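Local atomic coordinates of CBS domain-containing predicted protein TM0935 (PDB entry 1O50), a protein that is of unknown function but carries a tandem pair of CBS domains, a fold that in many relatives senses adenosine nucleotides and regulates attached or partner domains. Residues V131-E134 with I138-D141; V47-Y52 with N143-L148; V65-K70 with I101-V106; K25-E30 with V39-E44. All coordinates share one frame; numbering follows the deposited sequence.

Interaction 1 (V131-E134 with I138-D141)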
loop_
_atom_site.group_PDB
_atom_site.type_symbol
_atom_site.label_atom_id
_atom_site.label_comp_id
_atom_site.label_asym_id
_atom_site.label_seq_id
_atom_site.Cartn_x
_atom_site.Cartn_y
_atom_site.Cartn_z
ATOM N N VAL A 131 3.102 16.068 -5.051
ATOM C CA VAL A 131 4.030 17.169 -4.881
ATOM C C VAL A 131 3.338 18.379 -5.483
ATOM O O VAL A 131 2.893 18.344 -6.621
ATOM C CB VAL A 131 5.378 16.887 -5.589
ATOM C CG1 VAL A 131 6.360 17.991 -5.333
ATOM C CG2 VAL A 131 5.930 15.498 -5.142
ATOM N N VAL A 132 3.221 19.440 -4.701
ATOM C CA VAL A 132 2.421 20.574 -5.101
ATOM C C VAL A 132 3.295 21.814 -5.167
ATOM O O VAL A 132 4.343 21.886 -4.523
ATOM C CB VAL A 132 1.202 20.826 -4.148
ATOM C CG1 VAL A 132 0.331 19.581 -4.026
ATOM C CG2 VAL A 132 1.639 21.322 -2.753
ATOM N N ASP A 133 2.849 22.783 -5.954
ATOM C CA ASP A 133 3.518 24.063 -6.027
ATOM C C ASP A 133 2.875 24.948 -4.978
ATOM O O ASP A 133 2.226 24.443 -4.065
ATOM C CB ASP A 133 3.467 24.640 -7.450
ATOM C CG ASP A 133 2.049 24.938 -7.948
ATOM O OD1 ASP A 133 1.077 24.928 -7.157
ATOM O OD2 ASP A 133 1.833 25.208 -9.150
ATOM N N GLU A 134 3.047 26.258 -5.084
ATOM C CA GLU A 134 2.636 27.137 -4.002
ATOM C C GLU A 134 1.205 27.614 -4.128
ATOM O O GLU A 134 0.755 28.405 -3.308
ATOM C CB GLU A 134 3.562 28.353 -3.905
ATOM C CG GLU A 134 3.892 28.693 -2.459
ATOM C CD GLU A 134 4.929 27.747 -1.863
ATOM O OE1 GLU A 134 4.557 26.691 -1.300
ATOM O OE2 GLU A 134 6.129 28.072 -1.966
ATOM N N ILE A 138 -0.939 20.293 -8.525
ATOM C CA ILE A 138 -0.102 19.096 -8.619
ATOM C C ILE A 138 0.949 19.206 -9.734
ATOM O O ILE A 138 0.620 19.408 -10.902
ATOM C CB ILE A 138 -0.968 17.820 -8.772
ATOM C CG1 ILE A 138 -1.907 17.687 -7.579
ATOM C CG2 ILE A 138 -0.078 16.546 -8.879
ATOM C CD1 ILE A 138 -2.866 16.533 -7.684
ATOM N N VAL A 139 2.215 19.095 -9.333
ATOM C CA VAL A 139 3.350 19.213 -10.244
ATOM C C VAL A 139 4.193 17.928 -10.312
ATOM O O VAL A 139 5.090 17.813 -11.127
ATOM C CB VAL A 139 4.250 20.414 -9.851
ATOM C CG1 VAL A 139 3.515 21.760 -10.104
ATOM C CG2 VAL A 139 4.698 20.301 -8.406
ATOM N N GLY A 140 3.906 16.971 -9.440
ATOM C CA GLY A 140 4.632 15.706 -9.426
ATOM C C GLY A 140 4.041 14.751 -8.413
ATOM O O GLY A 140 3.037 15.066 -7.803
ATOM N N ASP A 141 4.679 13.592 -8.223
ATOM C CA ASP A 141 4.160 12.532 -7.349
ATOM C C ASP A 141 5.310 11.850 -6.569
ATOM O O ASP A 141 6.449 11.797 -7.025
ATOM C CB ASP A 141 3.424 11.513 -8.255
ATOM C CG ASP A 141 2.407 10.703 -7.544
ATOM O OD1 ASP A 141 1.843 11.172 -6.523
ATOM O OD2 ASP A 141 2.147 9.538 -7.927
#
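V139 sets its CG2 methyl against the carbonyl of V131, CG2 lying 3.2 Å from V131 O, because the strand 138-143 bulges here in a classic beta bulge of the antiparallel hairpin it forms with strand 128-132. Two residues, V139 and G140, face the single residue V131, and both direct their amides to its carbonyl oxygen. V139 N gives the straighter bond, 2.9 Å to V131 O and nearly along the C=O axis; G140 N reaches the same V131 O at 3.3 Å with a more bent N-H (137°). In return V131 N donates to G140 O at 2.9 Å. Glycine suits this place: it accepts the almost fully extended backbone, and no CB presses on V131 CB. The methyls of V131 divide the work: CG1, anti to the backbone N (chi1 -176°), meets V139 CG2, while CG2 lies by the backbone of G140 and D141. V132 pairs with I138, both turned to the face that packs on L59 of strand 58-64, where their methyls make an apolar surface against L59. At the turn, D133 is held by E137 N and the ammonium of K135, and its CB rests 3.9 Å from V139 CG1.

Interaction 2 (V47-Y52 with N143-L148)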
loop_
_atom_site.group_PDB
_atom_site.type_symbol
_atom_site.label_atom_id
_atom_site.label_comp_id
_atom_site.label_asym_id
_atom_site.label_seq_id
_atom_site.Cartn_x
_atom_site.Cartn_y
_atom_site.Cartn_z
ATOM N N VAL A 47 -0.344 0.213 -9.348
ATOM C CA VAL A 47 0.709 0.762 -8.508
ATOM C C VAL A 47 0.147 1.872 -7.622
ATOM O O VAL A 47 0.743 2.240 -6.586
ATOM C CB VAL A 47 1.921 1.271 -9.428
ATOM C CG1 VAL A 47 1.627 2.558 -10.160
ATOM C CG2 VAL A 47 3.212 1.376 -8.671
ATOM N N THR A 48 -1.026 2.377 -8.008
ATOM C CA THR A 48 -1.596 3.551 -7.416
ATOM C C THR A 48 -1.897 3.221 -5.980
ATOM O O THR A 48 -2.478 2.189 -5.704
ATOM C CB THR A 48 -2.892 3.895 -8.118
ATOM O OG1 THR A 48 -2.655 4.317 -9.463
ATOM C CG2 THR A 48 -3.567 5.083 -7.516
ATOM N N ARG A 49 -1.513 4.106 -5.073
ATOM C CA ARG A 49 -1.701 3.856 -3.642
ATOM C C ARG A 49 -2.521 4.943 -2.977
ATOM O O ARG A 49 -3.076 4.732 -1.874
ATOM C CB ARG A 49 -0.342 3.608 -2.942
ATOM C CG ARG A 49 0.200 2.179 -3.181
ATOM C CD ARG A 49 1.692 2.138 -3.012
ATOM N NE ARG A 49 2.253 0.803 -2.865
ATOM C CZ ARG A 49 2.680 0.035 -3.834
ATOM N NH1 ARG A 49 2.561 0.398 -5.110
ATOM N NH2 ARG A 49 3.242 -1.126 -3.517
ATOM N N THR A 50 -2.593 6.088 -3.623
ATOM C CA THR A 50 -3.410 7.199 -3.171
ATOM C C THR A 50 -4.052 7.878 -4.403
ATOM O O THR A 50 -3.352 8.227 -5.384
ATOM C CB THR A 50 -2.593 8.234 -2.351
ATOM O OG1 THR A 50 -1.888 7.610 -1.248
ATOM C CG2 THR A 50 -3.555 9.234 -1.659
ATOM N N VAL A 51 -5.387 8.029 -4.358
ATOM C CA VAL A 51 -6.137 8.860 -5.285
ATOM C C VAL A 51 -6.295 10.298 -4.784
ATOM O O VAL A 51 -6.588 10.531 -3.620
ATOM C CB VAL A 51 -7.510 8.207 -5.616
ATOM C CG1 VAL A 51 -8.311 9.118 -6.524
ATOM C CG2 VAL A 51 -7.279 6.833 -6.310
ATOM N N TYR A 52 -6.120 11.243 -5.682
ATOM C CA TYR A 52 -6.287 12.655 -5.367
ATOM C C TYR A 52 -7.596 13.147 -5.967
ATOM O O TYR A 52 -8.060 12.630 -6.984
ATOM C CB TYR A 52 -5.114 13.497 -5.912
ATOM C CG TYR A 52 -3.759 12.876 -5.599
ATOM C CD1 TYR A 52 -3.438 12.501 -4.292
ATOM C CD2 TYR A 52 -2.800 12.654 -6.592
ATOM C CE1 TYR A 52 -2.233 11.918 -3.990
ATOM C CE2 TYR A 52 -1.563 12.061 -6.273
ATOM C CZ TYR A 52 -1.303 11.706 -4.974
ATOM O OH TYR A 52 -0.107 11.135 -4.636
ATOM N N ASN A 143 6.074 8.196 -4.122
ATOM C CA ASN A 143 5.615 7.013 -3.386
ATOM C C ASN A 143 6.668 6.368 -2.541
ATOM O O ASN A 143 7.838 6.697 -2.609
ATOM C CB ASN A 143 4.904 5.995 -4.322
ATOM C CG ASN A 143 5.831 5.210 -5.218
ATOM O OD1 ASN A 143 7.054 5.311 -5.149
ATOM N ND2 ASN A 143 5.246 4.379 -6.062
ATOM N N SER A 144 6.227 5.462 -1.670
ATOM C CA SER A 144 7.137 4.756 -0.792
ATOM C C SER A 144 8.250 3.997 -1.532
ATOM O O SER A 144 9.351 3.870 -1.044
ATOM C CB SER A 144 6.337 3.796 0.107
ATOM O OG SER A 144 5.612 2.841 -0.645
ATOM N N LEU A 145 7.982 3.527 -2.743
ATOM C CA LEU A 145 8.947 2.730 -3.434
ATOM C C LEU A 145 10.124 3.604 -3.877
ATOM O O LEU A 145 11.259 3.154 -3.887
ATOM C CB LEU A 145 8.306 2.027 -4.646
ATOM C CG LEU A 145 6.979 1.270 -4.444
ATOM C CD1 LEU A 145 6.684 0.454 -5.702
ATOM C CD2 LEU A 145 6.964 0.399 -3.214
ATOM N N GLU A 146 9.837 4.841 -4.270
ATOM C CA GLU A 146 10.886 5.793 -4.614
ATOM C C GLU A 146 11.823 6.089 -3.445
ATOM O O GLU A 146 13.026 6.206 -3.633
ATOM C CB GLU A 146 10.270 7.063 -5.155
ATOM C CG GLU A 146 9.665 6.814 -6.521
ATOM C CD GLU A 146 8.943 8.022 -7.055
ATOM O OE1 GLU A 146 8.317 8.744 -6.270
ATOM O OE2 GLU A 146 9.023 8.239 -8.268
ATOM N N ILE A 147 11.259 6.225 -2.254
ATOM C CA ILE A 147 12.030 6.445 -1.038
ATOM C C ILE A 147 12.895 5.240 -0.762
ATOM O O ILE A 147 14.071 5.391 -0.460
ATOM C CB ILE A 147 11.125 6.805 0.149
ATOM C CG1 ILE A 147 10.413 8.131 -0.104
ATOM C CG2 ILE A 147 11.923 6.964 1.451
ATOM C CD1 ILE A 147 9.571 8.600 1.021
ATOM N N LEU A 148 12.330 4.044 -0.900
ATOM C CA LEU A 148 13.088 2.824 -0.694
ATOM C C LEU A 148 14.238 2.671 -1.673
ATOM O O LEU A 148 15.329 2.281 -1.276
ATOM C CB LEU A 148 12.195 1.584 -0.747
ATOM C CG LEU A 148 11.249 1.483 0.454
ATOM C CD1 LEU A 148 10.217 0.338 0.261
ATOM C CD2 LEU A 148 11.978 1.318 1.814
HETATM O O HOH W 1 2.209 4.485 -6.265
#
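This is a small, buried contact between the two CBS motifs of the chain: the loop leading into strand 50-55 meets the N-terminus of helix 144-153, whose first turn is closed by a capping box. At the N-cap, N143 OD1 accepts from E146 N at 3.0 Å, nearly head-on to the amide oxygen, and the carboxylate of E146 answers by taking the N-H of N143 through OE1, approached from above its plane. Asparagine suits this place, since one amide can cap the helix with its oxygen and still offer N-H groups toward the loop 47-49. N143 ND2 uses one of these on a water, 3.0 Å away, which in turn donates to V47 O at 2.7 Å.

The second link runs through R49, whose guanidinium is covered by a leucine. R49 stretches from CG to NE, and the turn at chi4 (91°) brings NH1 back to its own segment, where it donates to V47 O at 3.0 Å, slightly tilted from both planes. L145 crosses it at about a right angle and lays CD2 over one face, toward the rim. NH1 also bonds to P46 O of the second subunit, whose P46 packs on L145 too. An alanine in place of R49 would probably leave V47 O and that P46 carbonyl each short of a donor and open a gap beside L145. The leucine methyl CD2 stands 4.0 Å from R49 NH2.

Interaction 3 (V65-K70 with I101-V106)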
loop_
_atom_site.group_PDB
_atom_site.type_symbol
_atom_site.label_atom_id
_atom_site.label_comp_id
_atom_site.label_asym_id
_atom_site.label_seq_id
_atom_site.Cartn_x
_atom_site.Cartn_y
_atom_site.Cartn_z
ATOM N N VAL A 65 -5.735 4.097 -0.611
ATOM C CA VAL A 65 -6.418 2.857 -0.888
ATOM C C VAL A 65 -6.847 2.158 0.406
ATOM O O VAL A 65 -7.893 1.502 0.432
ATOM C CB VAL A 65 -5.556 1.947 -1.715
ATOM C CG1 VAL A 65 -6.150 0.512 -1.748
ATOM C CG2 VAL A 65 -5.438 2.525 -3.098
ATOM N N MET A 66 -6.085 2.322 1.491
ATOM C CA MET A 66 -6.464 1.639 2.737
ATOM C C MET A 66 -7.683 2.343 3.342
ATOM O O MET A 66 -8.500 1.713 4.077
ATOM C CB MET A 66 -5.296 1.580 3.734
ATOM C CG MET A 66 -5.692 1.110 5.159
ATOM S SD MET A 66 -6.286 -0.696 5.242
ATOM C CE MET A 66 -4.772 -1.512 5.212
ATOM N N HIS A 67 -7.798 3.652 3.116
ATOM C CA HIS A 67 -9.008 4.354 3.559
ATOM C C HIS A 67 -10.252 3.819 2.781
ATOM O O HIS A 67 -11.272 3.554 3.383
ATOM C CB HIS A 67 -8.880 5.858 3.398
ATOM C CG HIS A 67 -10.096 6.622 3.841
ATOM N ND1 HIS A 67 -10.600 6.565 5.127
ATOM C CD2 HIS A 67 -10.865 7.520 3.175
ATOM C CE1 HIS A 67 -11.639 7.387 5.224
ATOM N NE2 HIS A 67 -11.833 7.959 4.041
ATOM N N LEU A 68 -10.118 3.609 1.473
ATOM C CA LEU A 68 -11.181 3.068 0.621
ATOM C C LEU A 68 -11.561 1.642 1.037
ATOM O O LEU A 68 -12.744 1.263 1.042
ATOM C CB LEU A 68 -10.731 3.091 -0.852
ATOM C CG LEU A 68 -11.746 2.700 -1.925
ATOM C CD1 LEU A 68 -13.102 3.392 -1.733
ATOM C CD2 LEU A 68 -11.182 2.989 -3.338
ATOM N N LEU A 69 -10.555 0.870 1.445
ATOM C CA LEU A 69 -10.764 -0.488 1.927
ATOM C C LEU A 69 -11.578 -0.434 3.233
ATOM O O LEU A 69 -12.525 -1.194 3.410
ATOM C CB LEU A 69 -9.408 -1.169 2.145
ATOM C CG LEU A 69 -9.411 -2.664 2.412
ATOM C CD1 LEU A 69 -9.882 -3.405 1.139
ATOM C CD2 LEU A 69 -8.046 -3.195 2.894
ATOM N N LYS A 70 -11.251 0.506 4.111
ATOM C CA LYS A 70 -11.925 0.644 5.381
ATOM C C LYS A 70 -13.393 1.097 5.178
ATOM O O LYS A 70 -14.315 0.554 5.775
ATOM C CB LYS A 70 -11.162 1.603 6.320
ATOM C CG LYS A 70 -9.905 0.995 6.922
ATOM C CD LYS A 70 -9.122 2.034 7.706
ATOM C CE LYS A 70 -7.789 1.478 8.220
ATOM N NZ LYS A 70 -6.961 2.556 8.933
ATOM N N ILE A 101 -15.951 10.450 0.862
ATOM C CA ILE A 101 -14.811 9.756 1.485
ATOM C C ILE A 101 -13.423 10.459 1.503
ATOM O O ILE A 101 -12.523 9.955 2.164
ATOM C CB ILE A 101 -14.672 8.327 0.910
ATOM C CG1 ILE A 101 -14.378 8.300 -0.572
ATOM C CG2 ILE A 101 -15.951 7.587 1.166
ATOM C CD1 ILE A 101 -13.855 6.923 -1.062
ATOM N N MET A 102 -13.241 11.580 0.802
ATOM C CA MET A 102 -11.921 12.192 0.690
ATOM C C MET A 102 -11.465 12.716 2.039
ATOM O O MET A 102 -12.279 13.083 2.850
ATOM C CB MET A 102 -11.908 13.284 -0.367
ATOM C CG MET A 102 -12.745 14.502 -0.113
ATOM S SD MET A 102 -12.711 15.569 -1.558
ATOM C CE MET A 102 -13.181 17.104 -0.813
ATOM N N LEU A 103 -10.159 12.676 2.294
ATOM C CA LEU A 103 -9.565 13.210 3.528
ATOM C C LEU A 103 -8.803 14.441 3.143
ATOM O O LEU A 103 -8.495 14.661 1.973
ATOM C CB LEU A 103 -8.590 12.190 4.133
ATOM C CG LEU A 103 -9.169 10.822 4.483
ATOM C CD1 LEU A 103 -8.053 9.767 4.624
ATOM C CD2 LEU A 103 -9.979 10.858 5.709
ATOM N N ASP A 104 -8.527 15.281 4.134
ATOM C CA ASP A 104 -7.742 16.462 3.922
ATOM C C ASP A 104 -6.411 16.057 3.351
ATOM O O ASP A 104 -5.763 15.167 3.896
ATOM C CB ASP A 104 -7.505 17.175 5.244
ATOM C CG ASP A 104 -8.765 17.772 5.813
ATOM O OD1 ASP A 104 -9.748 17.958 5.051
ATOM O OD2 ASP A 104 -8.864 18.100 7.021
ATOM N N PRO A 105 -5.970 16.724 2.292
ATOM C CA PRO A 105 -4.721 16.325 1.632
ATOM C C PRO A 105 -3.460 16.538 2.514
ATOM O O PRO A 105 -3.325 17.531 3.226
ATOM C CB PRO A 105 -4.680 17.185 0.347
ATOM C CG PRO A 105 -5.606 18.298 0.591
ATOM C CD PRO A 105 -6.580 17.911 1.676
ATOM N N VAL A 106 -2.578 15.556 2.458
ATOM C CA VAL A 106 -1.235 15.614 3.011
ATOM C C VAL A 106 -0.306 15.635 1.788
ATOM O O VAL A 106 -0.391 14.760 0.929
ATOM C CB VAL A 106 -0.927 14.352 3.824
ATOM C CG1 VAL A 106 0.535 14.370 4.329
ATOM C CG2 VAL A 106 -1.907 14.217 4.974
#
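H67, I101 and L103 carry most of this contact, in which one turn of helix 65-77 meets the segment that follows helix 98-101. The imidazole of H67 is approached from two sides. The side chain of L103 runs head-on against that of H67, from the opposite direction, and spreads its isobutyl group over one face: CD1 lies 3.9 Å from the ring centroid and only 15° off the ring normal, a CH-pi contact, while CD2 sits toward NE2 and CE1. At the ring edge, near its plane, NE2 points to I101 O at 2.8 Å; the bond is weak because the N-H is bent to 124°. The ring stands there because CG is anti to the backbone N (chi1 -180°), which carries it from the helix toward the I101-L103 backbone. Histidine suits the place in offering a flat face to a leucine and an N-H to a carbonyl at once. A serine in its place would probably lose both, leaving I101 O without this donor and the methyls of L103 without the ring they cover.

The contact ties helix 65-77 of the first CBS motif to the segment 101-106 of the second, as in a CBS domain pair, where the two halves pack side by side. L103 also bonds through its backbone to M62 of strand 58-64. I101 adds an apolar branch, folded toward the helix, and L68 brings its own methyl to it. L68 also packs on I35, V39 and I42 of helix 35-44, and I101 on I63. Between the two side chains, L68 CD1 and I101 CD1 are 3.7 Å apart.

Interaction 4 (K25-E30 with V39-E44)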
loop_
_atom_site.group_PDB
_atom_site.type_symbol
_atom_site.label_atom_id
_atom_site.label_comp_id
_atom_site.label_asym_id
_atom_site.label_seq_id
_atom_site.Cartn_x
_atom_site.Cartn_y
_atom_site.Cartn_z
ATOM N N LYS A 25 2.320 8.464 -12.629
ATOM C CA LYS A 25 1.294 9.431 -13.068
ATOM C C LYS A 25 0.267 9.521 -11.972
ATOM O O LYS A 25 -0.338 8.499 -11.649
ATOM C CB LYS A 25 0.563 8.973 -14.342
ATOM C CG LYS A 25 1.435 8.270 -15.418
ATOM C CD LYS A 25 1.283 6.703 -15.410
ATOM C CE LYS A 25 -0.052 6.238 -16.062
ATOM N NZ LYS A 25 -1.234 6.382 -15.135
ATOM N N PRO A 26 0.056 10.699 -11.389
ATOM C CA PRO A 26 -0.950 10.842 -10.339
ATOM C C PRO A 26 -2.349 10.505 -10.869
ATOM O O PRO A 26 -2.680 10.838 -11.994
ATOM C CB PRO A 26 -0.875 12.320 -9.935
ATOM C CG PRO A 26 0.343 12.859 -10.560
ATOM C CD PRO A 26 0.722 11.973 -11.701
ATOM N N THR A 27 -3.121 9.808 -10.061
ATOM C CA THR A 27 -4.520 9.524 -10.341
ATOM C C THR A 27 -5.404 10.534 -9.668
ATOM O O THR A 27 -5.525 10.530 -8.453
ATOM C CB THR A 27 -4.898 8.157 -9.802
ATOM O OG1 THR A 27 -4.206 7.169 -10.566
ATOM C CG2 THR A 27 -6.392 7.873 -10.022
ATOM N N VAL A 28 -6.055 11.342 -10.487
ATOM C CA VAL A 28 -6.816 12.489 -10.044
ATOM C C VAL A 28 -8.295 12.419 -10.535
ATOM O O VAL A 28 -8.557 12.357 -11.746
ATOM C CB VAL A 28 -6.227 13.810 -10.623
ATOM C CG1 VAL A 28 -6.896 14.984 -9.986
ATOM C CG2 VAL A 28 -4.739 13.904 -10.397
ATOM N N VAL A 29 -9.221 12.507 -9.566
ATOM C CA VAL A 29 -10.665 12.487 -9.776
ATOM C C VAL A 29 -11.284 13.818 -9.327
ATOM O O VAL A 29 -10.608 14.679 -8.777
ATOM C CB VAL A 29 -11.331 11.301 -9.029
ATOM C CG1 VAL A 29 -10.763 9.955 -9.537
ATOM C CG2 VAL A 29 -11.138 11.385 -7.565
ATOM N N GLU A 30 -12.562 13.976 -9.652
ATOM C CA GLU A 30 -13.392 15.117 -9.265
ATOM C C GLU A 30 -14.229 14.732 -8.051
ATOM O O GLU A 30 -14.359 13.568 -7.749
ATOM C CB GLU A 30 -14.329 15.479 -10.416
ATOM C CG GLU A 30 -13.651 16.029 -11.673
ATOM C CD GLU A 30 -13.100 17.434 -11.511
ATOM O OE1 GLU A 30 -11.866 17.608 -11.675
ATOM O OE2 GLU A 30 -13.883 18.384 -11.220
ATOM N N VAL A 39 -12.370 3.042 -8.199
ATOM C CA VAL A 39 -11.876 1.686 -8.294
ATOM C C VAL A 39 -11.412 1.340 -9.717
ATOM O O VAL A 39 -10.345 0.754 -9.905
ATOM C CB VAL A 39 -12.951 0.702 -7.724
ATOM C CG1 VAL A 39 -12.571 -0.680 -7.949
ATOM C CG2 VAL A 39 -13.159 0.939 -6.239
ATOM N N ASP A 40 -12.188 1.672 -10.732
ATOM C CA ASP A 40 -11.740 1.418 -12.107
ATOM C C ASP A 40 -10.372 2.076 -12.398
ATOM O O ASP A 40 -9.514 1.467 -13.006
ATOM C CB ASP A 40 -12.733 1.935 -13.139
ATOM C CG ASP A 40 -14.103 1.251 -13.080
ATOM O OD1 ASP A 40 -14.201 0.032 -12.766
ATOM O OD2 ASP A 40 -15.125 1.894 -13.424
ATOM N N ARG A 41 -10.196 3.345 -12.008
ATOM C CA ARG A 41 -8.910 4.058 -12.119
ATOM C C ARG A 41 -7.768 3.373 -11.387
ATOM O O ARG A 41 -6.667 3.307 -11.884
ATOM C CB ARG A 41 -9.024 5.495 -11.585
ATOM C CG ARG A 41 -9.993 6.431 -12.383
ATOM C CD ARG A 41 -9.581 6.769 -13.765
ATOM N NE ARG A 41 -8.270 7.448 -13.865
ATOM C CZ ARG A 41 -8.010 8.756 -13.634
ATOM N NH1 ARG A 41 -8.960 9.607 -13.235
ATOM N NH2 ARG A 41 -6.766 9.211 -13.806
ATOM N N ILE A 42 -8.014 2.848 -10.188
ATOM C CA ILE A 42 -6.960 2.152 -9.468
ATOM C C ILE A 42 -6.594 0.853 -10.190
ATOM O O ILE A 42 -5.410 0.539 -10.315
ATOM C CB ILE A 42 -7.367 1.857 -8.018
ATOM C CG1 ILE A 42 -7.578 3.169 -7.224
ATOM C CG2 ILE A 42 -6.284 1.025 -7.345
ATOM C CD1 ILE A 42 -8.334 3.012 -5.934
ATOM N N LEU A 43 -7.599 0.093 -10.653
ATOM C CA LEU A 43 -7.347 -1.179 -11.354
ATOM C C LEU A 43 -6.591 -1.006 -12.689
ATOM O O LEU A 43 -5.889 -1.948 -13.165
ATOM C CB LEU A 43 -8.667 -1.930 -11.589
ATOM C CG LEU A 43 -9.380 -2.375 -10.290
ATOM C CD1 LEU A 43 -10.867 -2.831 -10.557
ATOM C CD2 LEU A 43 -8.594 -3.524 -9.607
ATOM N N GLU A 44 -6.742 0.158 -13.325
ATOM C CA GLU A 44 -6.020 0.428 -14.594
ATOM C C GLU A 44 -4.527 0.756 -14.354
ATOM O O GLU A 44 -3.719 0.548 -15.205
ATOM C CB GLU A 44 -6.681 1.554 -15.400
ATOM C CG GLU A 44 -6.299 1.545 -16.878
ATOM C CD GLU A 44 -5.103 2.447 -17.236
ATOM O OE1 GLU A 44 -4.694 3.283 -16.370
ATOM O OE2 GLU A 44 -4.601 2.343 -18.403
HETATM O O HOH W 2 -5.453 11.636 -13.271
HETATM O O HOH W 3 -4.686 7.007 -13.135
#
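R41 and T27 slide past each other in opposite directions, the arginine reaching from its helix and the threonine from the strand, and the guanidinium ends up flat above the threonine methyl. T27 CG2 lies 4.0 Å from the guanidinium plane of R41, over its centre, and also 3.9 Å from R41 CB, so one methyl touches both the root and the end of the arginine. Bends at chi2 (-67°) and chi3 (-59°) fold the chain back so that its end lies over the methyl.

The edge of the guanidinium is turned to the backbone. R41 NH1 donates to V28 O at 3.2 Å, meeting the oxygen from above the carbonyl plane rather than within it, and V29 CG1 lies obliquely beside the same nitrogen. R41 NH2 is served by two waters. One, in the guanidinium plane and 2.8 Å from NH2, donates to P26 O and accepts from V28 N; the second lies 2.6 Å from T27 OG1 and takes an N-H of NH2. Arginine suits this place because its several N-H groups can serve a strand edge, directly or through water, while its flat face rests on a methyl. Threonine supplies that methyl from one branch and a water-binding hydroxyl from the other.

The axes of strand 27-29 and the helical segment 39-44 pass 9.6 Å apart and run nearly antiparallel, at 167°. Strand, helix and the parallel strand 50-55 that follows form the beta-alpha-beta unit characteristic of a CBS domain.

In the fold
Along the chain interaction 4 closes first; interaction 2 then spans a long loop within which interactions 3 and 1 follow in series. Interactions 4 and 2 share the first sheet, where strands 27-29 and 50-55 are parallel neighbours joined by backbone bonds of Y52, and their centres lie about 13 Å apart. Interaction 3 is also about 13 Å from interaction 4, centre to centre, with L68 packed on V39 and I42. Interaction 1, in the second-motif hairpin, lies about 19 Å centre to centre from interaction 3 across the chain's middle, yet D141 OD1 reaches Y52 OH of interaction 2. Interactions 2 and 3 span the two CBS motifs, and interactions 2, 3 and 4 also meet the second subunit.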